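PDB 6X42: serine repeat antigen 5 from Plasmodium falciparum, which adopts the fold of a papain-family cysteine protease but is probably a pseudoenzyme with little or no peptidase activity of its own. Local coordinates for residues N36-N41 with I65-G70; T52-A57 with K90-E95; S58-E63 with A220-G225; S77-A82 with Y122-E127. All blocks are in the same frame, centred on the assembly; numbering follows the deposited sequence.

Contact 1. Residues N36-N41 with I65-G70; sequences NNCISN and IRCMKG
Beside the C38–C67 disulfide, the flat groups that matter are the amides of N37 and N41. Neither is sandwiched between the segments, and each hydrogen-bonds within its own loop. N37 OD1 takes the backbone N of I39 at 3.0 Å, with the donor in the carbonyl plane on a lone pair. That closes an Asx turn and starts the short 3-10 turn 39-41. The ND2 of N41 reaches back to N37 O at 3.1 Å. The acceptor lies in the N41 amide plane, but the donor sits 43° above the carbonyl plane of N37; ND2 also bonds to E35 O.

Both bonds probably help to hold the loop that offers C38 to the end of helix 53-68. C38 points its sulfur straight across, SG anti to the backbone N (chi1 -175°), and meets C67 SG at 2.0 Å with a negative twist about the S–S bond (chi3 -71°). I39 follows along the same side. Its CG1 lies 3.7 Å from C67 CB, and the chain continues until CD1 lies 3.9 Å from M68 SD. The methionine is bent at chi2 and chi3, which brings its sulfur back toward I39 although its CB points away. I39 also packs on T64 and Y60, about one and two turns earlier in the helix, which extends the apolar packing beside the disulfide.

Just past the cysteine the helix stops in a Schellman motif. G70, with positive phi, is the C-prime residue: Y71 N bonds to R66 O, and G70 N closes on C67 O at 3.0 Å.

Contact 2. Residues T52-A57 with K90-E95; sequences TSWIFA and KDRCDE
W54 and R92 make the tight half of this contact. W54 is the tryptophan that in papain-like enzymes follows the catalytic cysteine, a position that here holds S53. The six-membered part of the indole, through CZ2 and CH2, lies over one face of the R92 guanidinium, with W54 CZ2 3.8 Å from R92 NH1. The two planes are inclined by 56°, so the groups lean on each other without stacking. K90 CD covers the opposite face of the guanidinium, holding the flat group between tryptophan and lysine. With chi1 at 63°, W54 swings its ring back over its own helix, where I55 CG1 sits over the centre of one face. The charge of R92 is met outside the pair, by a salt bridge from NH2 to E101 and a bond from NE to A82 O.

The other half is looser and runs through water. W54 NE1 donates to a water molecule at 2.8 Å, in the plane of the ring. That water in turn donates to R92 O at 2.7 Å and to E95 O at 2.9 Å, tying the indole to a loop whose D91, D94 and E95 are exposed. Nearby, T52 CG2 merely rests 3.8 Å from R92 O.

The C50–C93 disulfide fastens the same loop beside the helix start. W54 further packs on F102 and I105 of helix 99-109, I55 on helix 78-83, and S53 and A57 on strand 219-230.

Contact 3. Residues S58-E63 with A220-G225; sequences SKYHLE and AVNIVG
The central helix of the papain fold meets the sheet of the other lobe here: helix 53-68 runs beside strand 219-230, their local axes 8.5 Å apart and inclined by 28°. Y60 carries the helix side. Its CG is anti to the backbone N (chi1 177°), which sends the ring toward the strand. N222 crosses it obliquely, the amide plane tilted 50° from the ring plane, and N222 CG comes within 3.4 Å of Y60 CD2. The V224 side chain crosses that of Y60 at about a right angle, and its CG1 lies 3.6 Å from both Y60 CE2 and Y60 OH. A classic beta bulge sets V224 and G225 against the single I241 of the next strand. I39 and L42 also pack on Y60, I39 at the hydroxyl end. H61 turns its imidazole away from this strand, toward S188 and F277.

No hydrogen bond links the two segments, yet the buried N222 amide is not left to apolar packing. Its ND2 bonds to A57 O, just before 58-63, and to V189 O of the adjoining strand. Both N–H groups can thus be used, which would fix the amide's rotation while its carbon sits against the ring.

Contact 4. Residues S77-A82 with Y122-E127; sequences SALYVA and YVKVGE
K124 O is gripped by two donors: E127 N at 3.0 Å, which closes a type II turn, and ND2 of N83, the residue just after 77-82. N83 OD1 takes G126 N, so one asparagine at the helix end clasps the turn through both polar atoms of its amide. G126, with phi at 111°, occupies the turn position that calls for glycine.

Underneath, the contact is apolar. L79 straddles the start of the turn with its two methyls. CD1 lies 3.8 Å from both V125 CG2 and K124 C, while CD2 touches K124 CB, also at 3.8 Å. The lysine crosses the leucine at about a right angle and runs on extended, its CD looser against L79 CD2 and its amino end leading away. V125 has CG1 anti to its backbone N (chi1 170°) and spreads its methyls between two partners: CG2 goes to L79, and CG1 faces A82 CB at 4.2 Å.

S77 caps the helix by accepting from Y80 N. Helix 78-83 packs on helix 53-68 through A78 and A82, on helix 99-109 through V81 and on Y118 through L79, while V125 of the turn packs on Y120.

How the contacts relate
Helix 53-68 threads three of the four contacts. Contact 2 takes its N-terminal end, contact 3 its middle and contact 1 its C-terminal end, with centres 15 Å apart from 2 to 3 and 12 Å from 3 to 1. Contact 4 lies on helix 78-83, next along the chain, its centre about 9 Å from that of contact 2, with I55 packed against A82 between them. Contacts 1, 2 and 3 interleave in sequence; contact 4 follows contact 1, interleaves with contact 2 and is nested inside the loop that contact 3 closes. Loops are pinned at both ends of the helix by C38–C67 and C50–C93, while its middle meets the sheet, joining the two papain lobes.

Contact 1. Residues N36-N41 with I65-G70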
loop_
_atom_site.group_PDB
_atom_site.type_symbol
_atom_site.label_atom_id
_atom_site.label_comp_id
_atom_site.label_asym_id
_atom_site.label_seq_id
_atom_site.Cartn_x
_atom_site.Cartn_y
_atom_site.Cartn_z
ATOM N N ASN A 36 -7.714 -13.073 -14.362
ATOM C CA ASN A 36 -6.665 -14.059 -14.158
ATOM C C ASN A 36 -5.446 -13.498 -13.441
ATOM O O ASN A 36 -4.666 -14.280 -12.888
ATOM C CB ASN A 36 -6.223 -14.642 -15.506
ATOM N N ASN A 37 -5.262 -12.174 -13.430
ATOM C CA ASN A 37 -4.068 -11.592 -12.826
ATOM C C ASN A 37 -3.964 -11.969 -11.353
ATOM O O ASN A 37 -4.939 -11.885 -10.600
ATOM C CB ASN A 37 -4.074 -10.064 -12.960
ATOM C CG ASN A 37 -2.657 -9.456 -12.888
ATOM O OD1 ASN A 37 -1.991 -9.467 -11.835
ATOM N ND2 ASN A 37 -2.195 -8.926 -14.012
ATOM N N CYS A 38 -2.765 -12.394 -10.952
ATOM C CA CYS A 38 -2.481 -12.654 -9.544
ATOM C C CYS A 38 -2.994 -11.523 -8.658
ATOM O O CYS A 38 -3.613 -11.761 -7.607
ATOM C CB CYS A 38 -0.963 -12.804 -9.401
ATOM S SG CYS A 38 -0.304 -13.264 -7.778
ATOM N N ILE A 39 -2.749 -10.280 -9.066
ATOM C CA ILE A 39 -3.097 -9.139 -8.226
ATOM C C ILE A 39 -4.609 -9.005 -8.073
ATOM O O ILE A 39 -5.093 -8.600 -7.009
ATOM C CB ILE A 39 -2.389 -7.883 -8.769
ATOM C CG1 ILE A 39 -0.888 -7.999 -8.492
ATOM C CG2 ILE A 39 -2.947 -6.648 -8.125
ATOM C CD1 ILE A 39 -0.004 -6.999 -9.198
ATOM N N SER A 40 -5.386 -9.390 -9.089
ATOM C CA SER A 40 -6.836 -9.307 -8.969
ATOM C C SER A 40 -7.393 -10.315 -7.984
ATOM O O SER A 40 -8.553 -10.201 -7.580
ATOM C CB SER A 40 -7.497 -9.565 -10.318
ATOM O OG SER A 40 -6.859 -8.791 -11.305
ATOM N N ASN A 41 -6.603 -11.312 -7.615
ATOM C CA ASN A 41 -7.022 -12.340 -6.680
ATOM C C ASN A 41 -6.598 -12.052 -5.249
ATOM O O ASN A 41 -6.814 -12.890 -4.368
ATOM C CB ASN A 41 -6.510 -13.667 -7.203
ATOM C CG ASN A 41 -7.415 -14.215 -8.288
ATOM O OD1 ASN A 41 -8.438 -14.829 -7.998
ATOM N ND2 ASN A 41 -7.146 -13.826 -9.528
ATOM N N ILE A 65 4.391 -7.473 -5.028
ATOM C CA ILE A 65 5.739 -7.796 -5.473
ATOM C C ILE A 65 5.865 -9.298 -5.691
ATOM O O ILE A 65 6.432 -9.744 -6.697
ATOM C CB ILE A 65 6.787 -7.264 -4.475
ATOM C CG1 ILE A 65 6.881 -5.736 -4.549
ATOM C CG2 ILE A 65 8.129 -7.931 -4.723
ATOM C CD1 ILE A 65 7.614 -5.078 -3.395
ATOM N N ARG A 66 5.333 -10.102 -4.758
ATOM C CA ARG A 66 5.348 -11.558 -4.918
ATOM C C ARG A 66 4.580 -11.988 -6.164
ATOM O O ARG A 66 5.048 -12.847 -6.920
ATOM C CB ARG A 66 4.809 -12.218 -3.651
ATOM C CG ARG A 66 5.826 -12.210 -2.496
ATOM C CD ARG A 66 5.272 -12.805 -1.203
ATOM N NE ARG A 66 4.774 -14.158 -1.430
ATOM C CZ ARG A 66 5.541 -15.244 -1.486
ATOM N NH1 ARG A 66 6.850 -15.150 -1.290
ATOM N NH2 ARG A 66 5.002 -16.424 -1.747
ATOM N N CYS A 67 3.430 -11.365 -6.433
ATOM C CA CYS A 67 2.700 -11.654 -7.664
ATOM C C CYS A 67 3.544 -11.337 -8.895
ATOM O O CYS A 67 3.596 -12.126 -9.847
ATOM C CB CYS A 67 1.407 -10.841 -7.722
ATOM S SG CYS A 67 -0.011 -11.495 -6.823
ATOM N N MET A 68 4.213 -10.186 -8.898
ATOM C CA MET A 68 5.025 -9.802 -10.046
ATOM C C MET A 68 6.174 -10.780 -10.275
ATOM O O MET A 68 6.643 -10.914 -11.410
ATOM C CB MET A 68 5.594 -8.391 -9.842
ATOM C CG MET A 68 4.608 -7.205 -9.891
ATOM S SD MET A 68 3.340 -7.221 -11.170
ATOM C CE MET A 68 4.297 -6.811 -12.616
ATOM N N LYS A 69 6.644 -11.461 -9.224
ATOM C CA LYS A 69 7.734 -12.429 -9.325
ATOM C C LYS A 69 7.236 -13.857 -9.553
ATOM O O LYS A 69 8.044 -14.793 -9.557
ATOM C CB LYS A 69 8.633 -12.351 -8.078
ATOM C CG LYS A 69 9.445 -11.031 -7.920
ATOM C CD LYS A 69 10.059 -10.548 -9.243
ATOM C CE LYS A 69 10.945 -9.300 -9.120
ATOM N NZ LYS A 69 10.301 -8.119 -9.767
ATOM N N GLY A 70 5.936 -14.040 -9.762
ATOM C CA GLY A 70 5.387 -15.320 -10.160
ATOM C C GLY A 70 4.854 -16.199 -9.049
ATOM O O GLY A 70 4.538 -17.370 -9.306
#

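Contact 2. Residues T52-A57 with K90-E95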
loop_
_atom_site.group_PDB
_atom_site.type_symbol
_atom_site.label_atom_id
_atom_site.label_comp_id
_atom_site.label_asym_id
_atom_site.label_seq_id
_atom_site.Cartn_x
_atom_site.Cartn_y
_atom_site.Cartn_z
ATOM N N THR A 52 -4.431 -0.146 12.074
ATOM C CA THR A 52 -3.468 -1.106 11.552
ATOM C C THR A 52 -3.277 -0.987 10.041
ATOM O O THR A 52 -2.676 -1.878 9.428
ATOM C CB THR A 52 -3.865 -2.532 11.947
ATOM O OG1 THR A 52 -5.239 -2.688 11.619
ATOM C CG2 THR A 52 -3.615 -2.802 13.439
ATOM N N SER A 53 -3.715 0.117 9.431
ATOM C CA SER A 53 -3.534 0.263 7.988
ATOM C C SER A 53 -2.068 0.198 7.580
ATOM O O SER A 53 -1.762 -0.240 6.464
ATOM C CB SER A 53 -4.155 1.559 7.470
ATOM O OG SER A 53 -3.426 2.710 7.894
ATOM N N TRP A 54 -1.154 0.649 8.443
ATOM C CA TRP A 54 0.264 0.579 8.101
ATOM C C TRP A 54 0.663 -0.855 7.766
ATOM O O TRP A 54 1.503 -1.088 6.888
ATOM C CB TRP A 54 1.116 1.152 9.232
ATOM C CG TRP A 54 1.047 0.420 10.549
ATOM C CD1 TRP A 54 0.034 0.476 11.460
ATOM C CD2 TRP A 54 2.027 -0.457 11.086
ATOM N NE1 TRP A 54 0.337 -0.315 12.542
ATOM C CE2 TRP A 54 1.553 -0.897 12.336
ATOM C CE3 TRP A 54 3.274 -0.907 10.644
ATOM C CZ2 TRP A 54 2.282 -1.756 13.152
ATOM C CZ3 TRP A 54 3.984 -1.775 11.445
ATOM C CH2 TRP A 54 3.484 -2.189 12.687
ATOM N N ILE A 55 0.068 -1.829 8.458
ATOM C CA ILE A 55 0.349 -3.241 8.213
ATOM C C ILE A 55 -0.314 -3.709 6.921
ATOM O O ILE A 55 0.309 -4.371 6.089
ATOM C CB ILE A 55 -0.110 -4.106 9.399
ATOM C CG1 ILE A 55 0.464 -3.619 10.718
ATOM C CG2 ILE A 55 0.299 -5.563 9.141
ATOM C CD1 ILE A 55 -0.058 -4.407 11.943
ATOM N N PHE A 56 -1.600 -3.406 6.745
ATOM C CA PHE A 56 -2.309 -3.855 5.549
ATOM C C PHE A 56 -1.686 -3.300 4.277
ATOM O O PHE A 56 -1.487 -4.031 3.303
ATOM C CB PHE A 56 -3.809 -3.519 5.660
ATOM C CG PHE A 56 -4.539 -4.429 6.629
ATOM C CD1 PHE A 56 -4.667 -4.089 7.971
ATOM C CD2 PHE A 56 -5.019 -5.649 6.221
ATOM C CE1 PHE A 56 -5.268 -4.950 8.872
ATOM C CE2 PHE A 56 -5.634 -6.509 7.116
ATOM C CZ PHE A 56 -5.748 -6.155 8.452
ATOM N N ALA A 57 -1.362 -2.008 4.265
ATOM C CA ALA A 57 -0.807 -1.426 3.044
ATOM C C ALA A 57 0.610 -1.933 2.775
ATOM O O ALA A 57 1.002 -2.177 1.622
ATOM C CB ALA A 57 -0.831 0.092 3.141
ATOM N N LYS A 90 3.899 -1.908 23.170
ATOM C CA LYS A 90 3.341 -0.877 22.315
ATOM C C LYS A 90 1.819 -0.966 22.322
ATOM O O LYS A 90 1.242 -2.003 22.651
ATOM C CB LYS A 90 3.843 -1.056 20.885
ATOM C CG LYS A 90 5.357 -1.046 20.759
ATOM C CD LYS A 90 5.785 -1.544 19.382
ATOM C CE LYS A 90 7.295 -1.706 19.256
ATOM N NZ LYS A 90 8.030 -0.402 19.189
ATOM N N ASP A 91 1.171 0.134 21.912
ATOM C CA ASP A 91 -0.293 0.248 21.851
ATOM C C ASP A 91 -0.757 -0.041 20.414
ATOM O O ASP A 91 -1.079 0.862 19.652
ATOM C CB ASP A 91 -0.732 1.671 22.272
ATOM C CG ASP A 91 -0.403 2.027 23.740
ATOM O OD1 ASP A 91 0.009 1.136 24.504
ATOM O OD2 ASP A 91 -0.554 3.229 24.135
ATOM N N ARG A 92 -0.848 -1.323 20.053
ATOM C CA ARG A 92 -0.974 -1.695 18.644
ATOM C C ARG A 92 -2.371 -1.497 18.062
ATOM O O ARG A 92 -2.521 -1.462 16.837
ATOM C CB ARG A 92 -0.515 -3.138 18.443
ATOM C CG ARG A 92 0.997 -3.273 18.436
ATOM C CD ARG A 92 1.533 -2.762 17.119
ATOM N NE ARG A 92 2.874 -3.239 16.828
ATOM C CZ ARG A 92 3.918 -2.446 16.558
ATOM N NH1 ARG A 92 3.787 -1.129 16.535
ATOM N NH2 ARG A 92 5.095 -2.970 16.270
ATOM N N CYS A 93 -3.408 -1.411 18.884
ATOM C CA CYS A 93 -4.738 -1.150 18.329
ATOM C C CYS A 93 -4.999 0.344 18.198
ATOM O O CYS A 93 -5.502 0.805 17.168
ATOM C CB CYS A 93 -5.829 -1.826 19.164
ATOM S SG CYS A 93 -7.494 -1.599 18.448
ATOM N N ASP A 94 -4.609 1.117 19.204
ATOM C CA ASP A 94 -4.969 2.523 19.223
ATOM C C ASP A 94 -4.033 3.380 18.397
ATOM O O ASP A 94 -4.439 4.452 17.956
ATOM C CB ASP A 94 -5.012 3.052 20.660
ATOM C CG ASP A 94 -6.275 2.641 21.395
ATOM O OD1 ASP A 94 -7.116 1.942 20.787
ATOM O OD2 ASP A 94 -6.434 3.032 22.572
ATOM N N GLU A 95 -2.796 2.948 18.197
ATOM C CA GLU A 95 -1.783 3.795 17.576
ATOM C C GLU A 95 -1.123 3.075 16.410
ATOM O O GLU A 95 -0.518 2.012 16.586
ATOM C CB GLU A 95 -0.702 4.161 18.591
ATOM C CG GLU A 95 -1.198 4.839 19.859
ATOM C CD GLU A 95 -1.735 6.239 19.634
ATOM O OE1 GLU A 95 -1.393 6.858 18.606
ATOM O OE2 GLU A 95 -2.528 6.711 20.486
HETATM O O HOH W 1 -0.534 -0.571 15.212
#

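Contact 3. Residues S58-E63 with A220-G225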
loop_
_atom_site.group_PDB
_atom_site.type_symbol
_atom_site.label_atom_id
_atom_site.label_comp_id
_atom_site.label_asym_id
_atom_site.label_seq_id
_atom_site.Cartn_x
_atom_site.Cartn_y
_atom_site.Cartn_z
ATOM N N SER A 58 1.405 -2.083 3.833
ATOM C CA SER A 58 2.770 -2.559 3.662
ATOM C C SER A 58 2.783 -4.007 3.204
ATOM O O SER A 58 3.552 -4.380 2.309
ATOM C CB SER A 58 3.555 -2.410 4.963
ATOM O OG SER A 58 3.767 -1.060 5.329
ATOM N N LYS A 59 1.939 -4.845 3.805
ATOM C CA LYS A 59 1.925 -6.252 3.424
ATOM C C LYS A 59 1.371 -6.434 2.016
ATOM O O LYS A 59 1.824 -7.317 1.273
ATOM C CB LYS A 59 1.179 -7.110 4.454
ATOM C CG LYS A 59 -0.318 -7.217 4.243
ATOM C CD LYS A 59 -1.024 -7.951 5.398
ATOM C CE LYS A 59 -2.471 -8.222 5.094
ATOM N NZ LYS A 59 -2.637 -9.429 4.243
ATOM N N TYR A 60 0.385 -5.614 1.629
ATOM C CA TYR A 60 -0.147 -5.713 0.275
ATOM C C TYR A 60 0.924 -5.380 -0.760
ATOM O O TYR A 60 0.996 -6.009 -1.811
ATOM C CB TYR A 60 -1.358 -4.812 0.102
ATOM C CG TYR A 60 -1.924 -4.808 -1.295
ATOM C CD1 TYR A 60 -2.781 -5.821 -1.742
ATOM C CD2 TYR A 60 -1.566 -3.816 -2.198
ATOM C CE1 TYR A 60 -3.316 -5.799 -3.022
ATOM C CE2 TYR A 60 -2.088 -3.785 -3.470
ATOM C CZ TYR A 60 -2.957 -4.773 -3.889
ATOM O OH TYR A 60 -3.473 -4.683 -5.168
ATOM N N HIS A 61 1.772 -4.395 -0.467
ATOM C CA HIS A 61 2.884 -4.069 -1.355
ATOM C C HIS A 61 3.810 -5.273 -1.539
ATOM O O HIS A 61 4.223 -5.563 -2.663
ATOM C CB HIS A 61 3.589 -2.824 -0.807
ATOM C CG HIS A 61 4.705 -2.293 -1.659
ATOM N ND1 HIS A 61 4.562 -1.953 -2.984
ATOM C CD2 HIS A 61 5.982 -1.981 -1.336
ATOM C CE1 HIS A 61 5.719 -1.494 -3.444
ATOM N NE2 HIS A 61 6.589 -1.471 -2.456
ATOM N N LEU A 62 4.111 -6.009 -0.464
ATOM C CA LEU A 62 4.873 -7.247 -0.612
ATOM C C LEU A 62 4.085 -8.313 -1.368
ATOM O O LEU A 62 4.670 -9.074 -2.154
ATOM C CB LEU A 62 5.317 -7.782 0.747
ATOM C CG LEU A 62 6.420 -7.055 1.484
ATOM C CD1 LEU A 62 6.783 -7.837 2.748
ATOM C CD2 LEU A 62 7.652 -6.901 0.585
ATOM N N GLU A 63 2.769 -8.404 -1.135
ATOM C CA GLU A 63 1.941 -9.368 -1.874
ATOM C C GLU A 63 1.960 -9.082 -3.384
ATOM O O GLU A 63 2.036 -10.014 -4.195
ATOM C CB GLU A 63 0.504 -9.392 -1.336
ATOM C CG GLU A 63 0.426 -9.964 0.088
ATOM C CD GLU A 63 -0.823 -9.557 0.869
ATOM O OE1 GLU A 63 -1.670 -8.805 0.318
ATOM O OE2 GLU A 63 -0.959 -9.998 2.043
ATOM N N ALA A 220 -2.556 4.600 5.854
ATOM C CA ALA A 220 -1.867 4.018 4.718
ATOM C C ALA A 220 -2.834 3.244 3.828
ATOM O O ALA A 220 -3.673 2.495 4.317
ATOM C CB ALA A 220 -0.756 3.082 5.171
ATOM N N VAL A 221 -2.717 3.474 2.518
ATOM C CA VAL A 221 -3.486 2.832 1.467
ATOM C C VAL A 221 -2.495 2.386 0.391
ATOM O O VAL A 221 -1.290 2.486 0.580
ATOM C CB VAL A 221 -4.572 3.769 0.905
ATOM C CG1 VAL A 221 -5.614 4.083 1.973
ATOM C CG2 VAL A 221 -3.948 5.052 0.357
ATOM N N ASN A 222 -2.989 1.851 -0.731
ATOM C CA ASN A 222 -2.100 1.502 -1.838
ATOM C C ASN A 222 -2.620 2.135 -3.113
ATOM O O ASN A 222 -3.813 2.052 -3.414
ATOM C CB ASN A 222 -2.000 -0.009 -2.034
ATOM C CG ASN A 222 -1.431 -0.713 -0.822
ATOM O OD1 ASN A 222 -2.178 -1.195 0.034
ATOM N ND2 ASN A 222 -0.099 -0.740 -0.720
ATOM N N ILE A 223 -1.717 2.712 -3.902
ATOM C CA ILE A 223 -2.040 3.050 -5.284
ATOM C C ILE A 223 -1.756 1.819 -6.122
ATOM O O ILE A 223 -0.661 1.244 -6.044
ATOM C CB ILE A 223 -1.266 4.280 -5.772
ATOM C CG1 ILE A 223 -1.669 5.519 -4.977
ATOM C CG2 ILE A 223 -1.510 4.487 -7.265
ATOM C CD1 ILE A 223 -0.769 6.723 -5.225
ATOM N N VAL A 224 -2.761 1.382 -6.880
ATOM C CA VAL A 224 -2.714 0.117 -7.607
ATOM C C VAL A 224 -2.934 0.262 -9.097
ATOM O O VAL A 224 -2.842 -0.739 -9.817
ATOM C CB VAL A 224 -3.688 -0.918 -7.003
ATOM C CG1 VAL A 224 -3.410 -1.092 -5.522
ATOM C CG2 VAL A 224 -5.153 -0.547 -7.246
ATOM N N GLY A 225 -3.254 1.451 -9.572
ATOM C CA GLY A 225 -3.521 1.665 -10.981
ATOM C C GLY A 225 -3.839 3.127 -11.200
ATOM O O GLY A 225 -3.704 3.961 -10.293
#

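Contact 4. Residues S77-A82 with Y122-E127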
loop_
_atom_site.group_PDB
_atom_site.type_symbol
_atom_site.label_atom_id
_atom_site.label_comp_id
_atom_site.label_asym_id
_atom_site.label_seq_id
_atom_site.Cartn_x
_atom_site.Cartn_y
_atom_site.Cartn_z
ATOM N N SER A 77 -0.063 -12.679 7.063
ATOM C CA SER A 77 -0.788 -12.463 8.314
ATOM C C SER A 77 -0.497 -11.067 8.851
ATOM O O SER A 77 0.563 -10.820 9.430
ATOM C CB SER A 77 -0.351 -13.523 9.323
ATOM O OG SER A 77 -0.842 -13.228 10.621
ATOM N N ALA A 78 -1.459 -10.153 8.726
ATOM C CA ALA A 78 -1.309 -8.846 9.354
ATOM C C ALA A 78 -1.206 -8.981 10.867
ATOM O O ALA A 78 -0.522 -8.195 11.527
ATOM C CB ALA A 78 -2.498 -7.951 9.019
ATOM N N LEU A 79 -1.928 -9.947 11.441
ATOM C CA LEU A 79 -1.955 -10.085 12.899
ATOM C C LEU A 79 -0.589 -10.476 13.455
ATOM O O LEU A 79 -0.192 -10.011 14.529
ATOM C CB LEU A 79 -3.029 -11.092 13.298
ATOM C CG LEU A 79 -3.421 -11.100 14.778
ATOM C CD1 LEU A 79 -4.055 -9.771 15.175
ATOM C CD2 LEU A 79 -4.368 -12.268 15.078
ATOM N N TYR A 80 0.162 -11.305 12.723
ATOM C CA TYR A 80 1.505 -11.650 13.173
ATOM C C TYR A 80 2.383 -10.409 13.258
ATOM O O TYR A 80 3.113 -10.210 14.238
ATOM C CB TYR A 80 2.130 -12.691 12.246
ATOM C CG TYR A 80 3.400 -13.292 12.812
ATOM C CD1 TYR A 80 3.360 -14.364 13.684
ATOM C CD2 TYR A 80 4.640 -12.749 12.507
ATOM C CE1 TYR A 80 4.522 -14.900 14.224
ATOM C CE2 TYR A 80 5.805 -13.283 13.034
ATOM C CZ TYR A 80 5.743 -14.349 13.899
ATOM O OH TYR A 80 6.903 -14.882 14.442
ATOM N N VAL A 81 2.324 -9.560 12.229
ATOM C CA VAL A 81 3.115 -8.338 12.213
ATOM C C VAL A 81 2.673 -7.392 13.318
ATOM O O VAL A 81 3.497 -6.706 13.931
ATOM C CB VAL A 81 3.076 -7.688 10.819
ATOM C CG1 VAL A 81 3.849 -6.384 10.807
ATOM C CG2 VAL A 81 3.594 -8.676 9.777
ATOM N N ALA A 82 1.370 -7.322 13.593
ATOM C CA ALA A 82 0.902 -6.453 14.663
ATOM C C ALA A 82 1.448 -6.884 16.013
ATOM O O ALA A 82 1.755 -6.046 16.861
ATOM C CB ALA A 82 -0.622 -6.493 14.735
ATOM N N TYR A 122 -9.621 -7.943 14.553
ATOM C CA TYR A 122 -9.056 -6.752 15.167
ATOM C C TYR A 122 -9.015 -6.874 16.680
ATOM O O TYR A 122 -8.185 -6.227 17.322
ATOM C CB TYR A 122 -9.785 -5.479 14.740
ATOM C CG TYR A 122 -11.101 -5.216 15.438
ATOM C CD1 TYR A 122 -11.169 -4.355 16.533
ATOM C CD2 TYR A 122 -12.273 -5.808 15.011
ATOM C CE1 TYR A 122 -12.371 -4.116 17.190
ATOM C CE2 TYR A 122 -13.464 -5.565 15.663
ATOM C CZ TYR A 122 -13.516 -4.722 16.751
ATOM O OH TYR A 122 -14.730 -4.508 17.389
ATOM N N VAL A 123 -9.891 -7.690 17.281
ATOM C CA VAL A 123 -9.913 -7.796 18.738
ATOM C C VAL A 123 -8.677 -8.491 19.302
ATOM O O VAL A 123 -8.429 -8.434 20.516
ATOM C CB VAL A 123 -11.182 -8.488 19.287
ATOM C CG1 VAL A 123 -12.439 -7.858 18.762
ATOM C CG2 VAL A 123 -11.163 -9.998 19.024
ATOM N N LYS A 124 -7.903 -9.163 18.444
ATOM C CA LYS A 124 -6.680 -9.848 18.832
ATOM C C LYS A 124 -5.434 -8.988 18.633
ATOM O O LYS A 124 -4.332 -9.442 18.960
ATOM C CB LYS A 124 -6.534 -11.141 18.030
ATOM C CG LYS A 124 -7.643 -12.111 18.280
ATOM C CD LYS A 124 -7.328 -13.420 17.601
ATOM C CE LYS A 124 -8.399 -14.461 17.761
ATOM N NZ LYS A 124 -7.848 -15.773 17.277
ATOM N N VAL A 125 -5.565 -7.787 18.084
ATOM C CA VAL A 125 -4.420 -6.906 17.887
ATOM C C VAL A 125 -3.922 -6.477 19.261
ATOM O O VAL A 125 -4.650 -5.823 20.015
ATOM C CB VAL A 125 -4.819 -5.712 17.012
ATOM C CG1 VAL A 125 -3.705 -4.672 16.998
ATOM C CG2 VAL A 125 -5.128 -6.198 15.613
ATOM N N GLY A 126 -2.687 -6.862 19.593
ATOM C CA GLY A 126 -2.104 -6.651 20.901
ATOM C C GLY A 126 -1.899 -7.912 21.705
ATOM O O GLY A 126 -1.282 -7.837 22.774
ATOM N N GLU A 127 -2.412 -9.061 21.270
ATOM C CA GLU A 127 -2.223 -10.289 22.038
ATOM C C GLU A 127 -0.782 -10.790 21.874
ATOM O O GLU A 127 -0.010 -10.297 21.056
ATOM C CB GLU A 127 -3.257 -11.358 21.656
ATOM C CG GLU A 127 -2.964 -12.144 20.410
ATOM C CD GLU A 127 -3.887 -13.309 20.165
ATOM O OE1 GLU A 127 -4.907 -13.459 20.877
ATOM O OE2 GLU A 127 -3.565 -14.104 19.265
#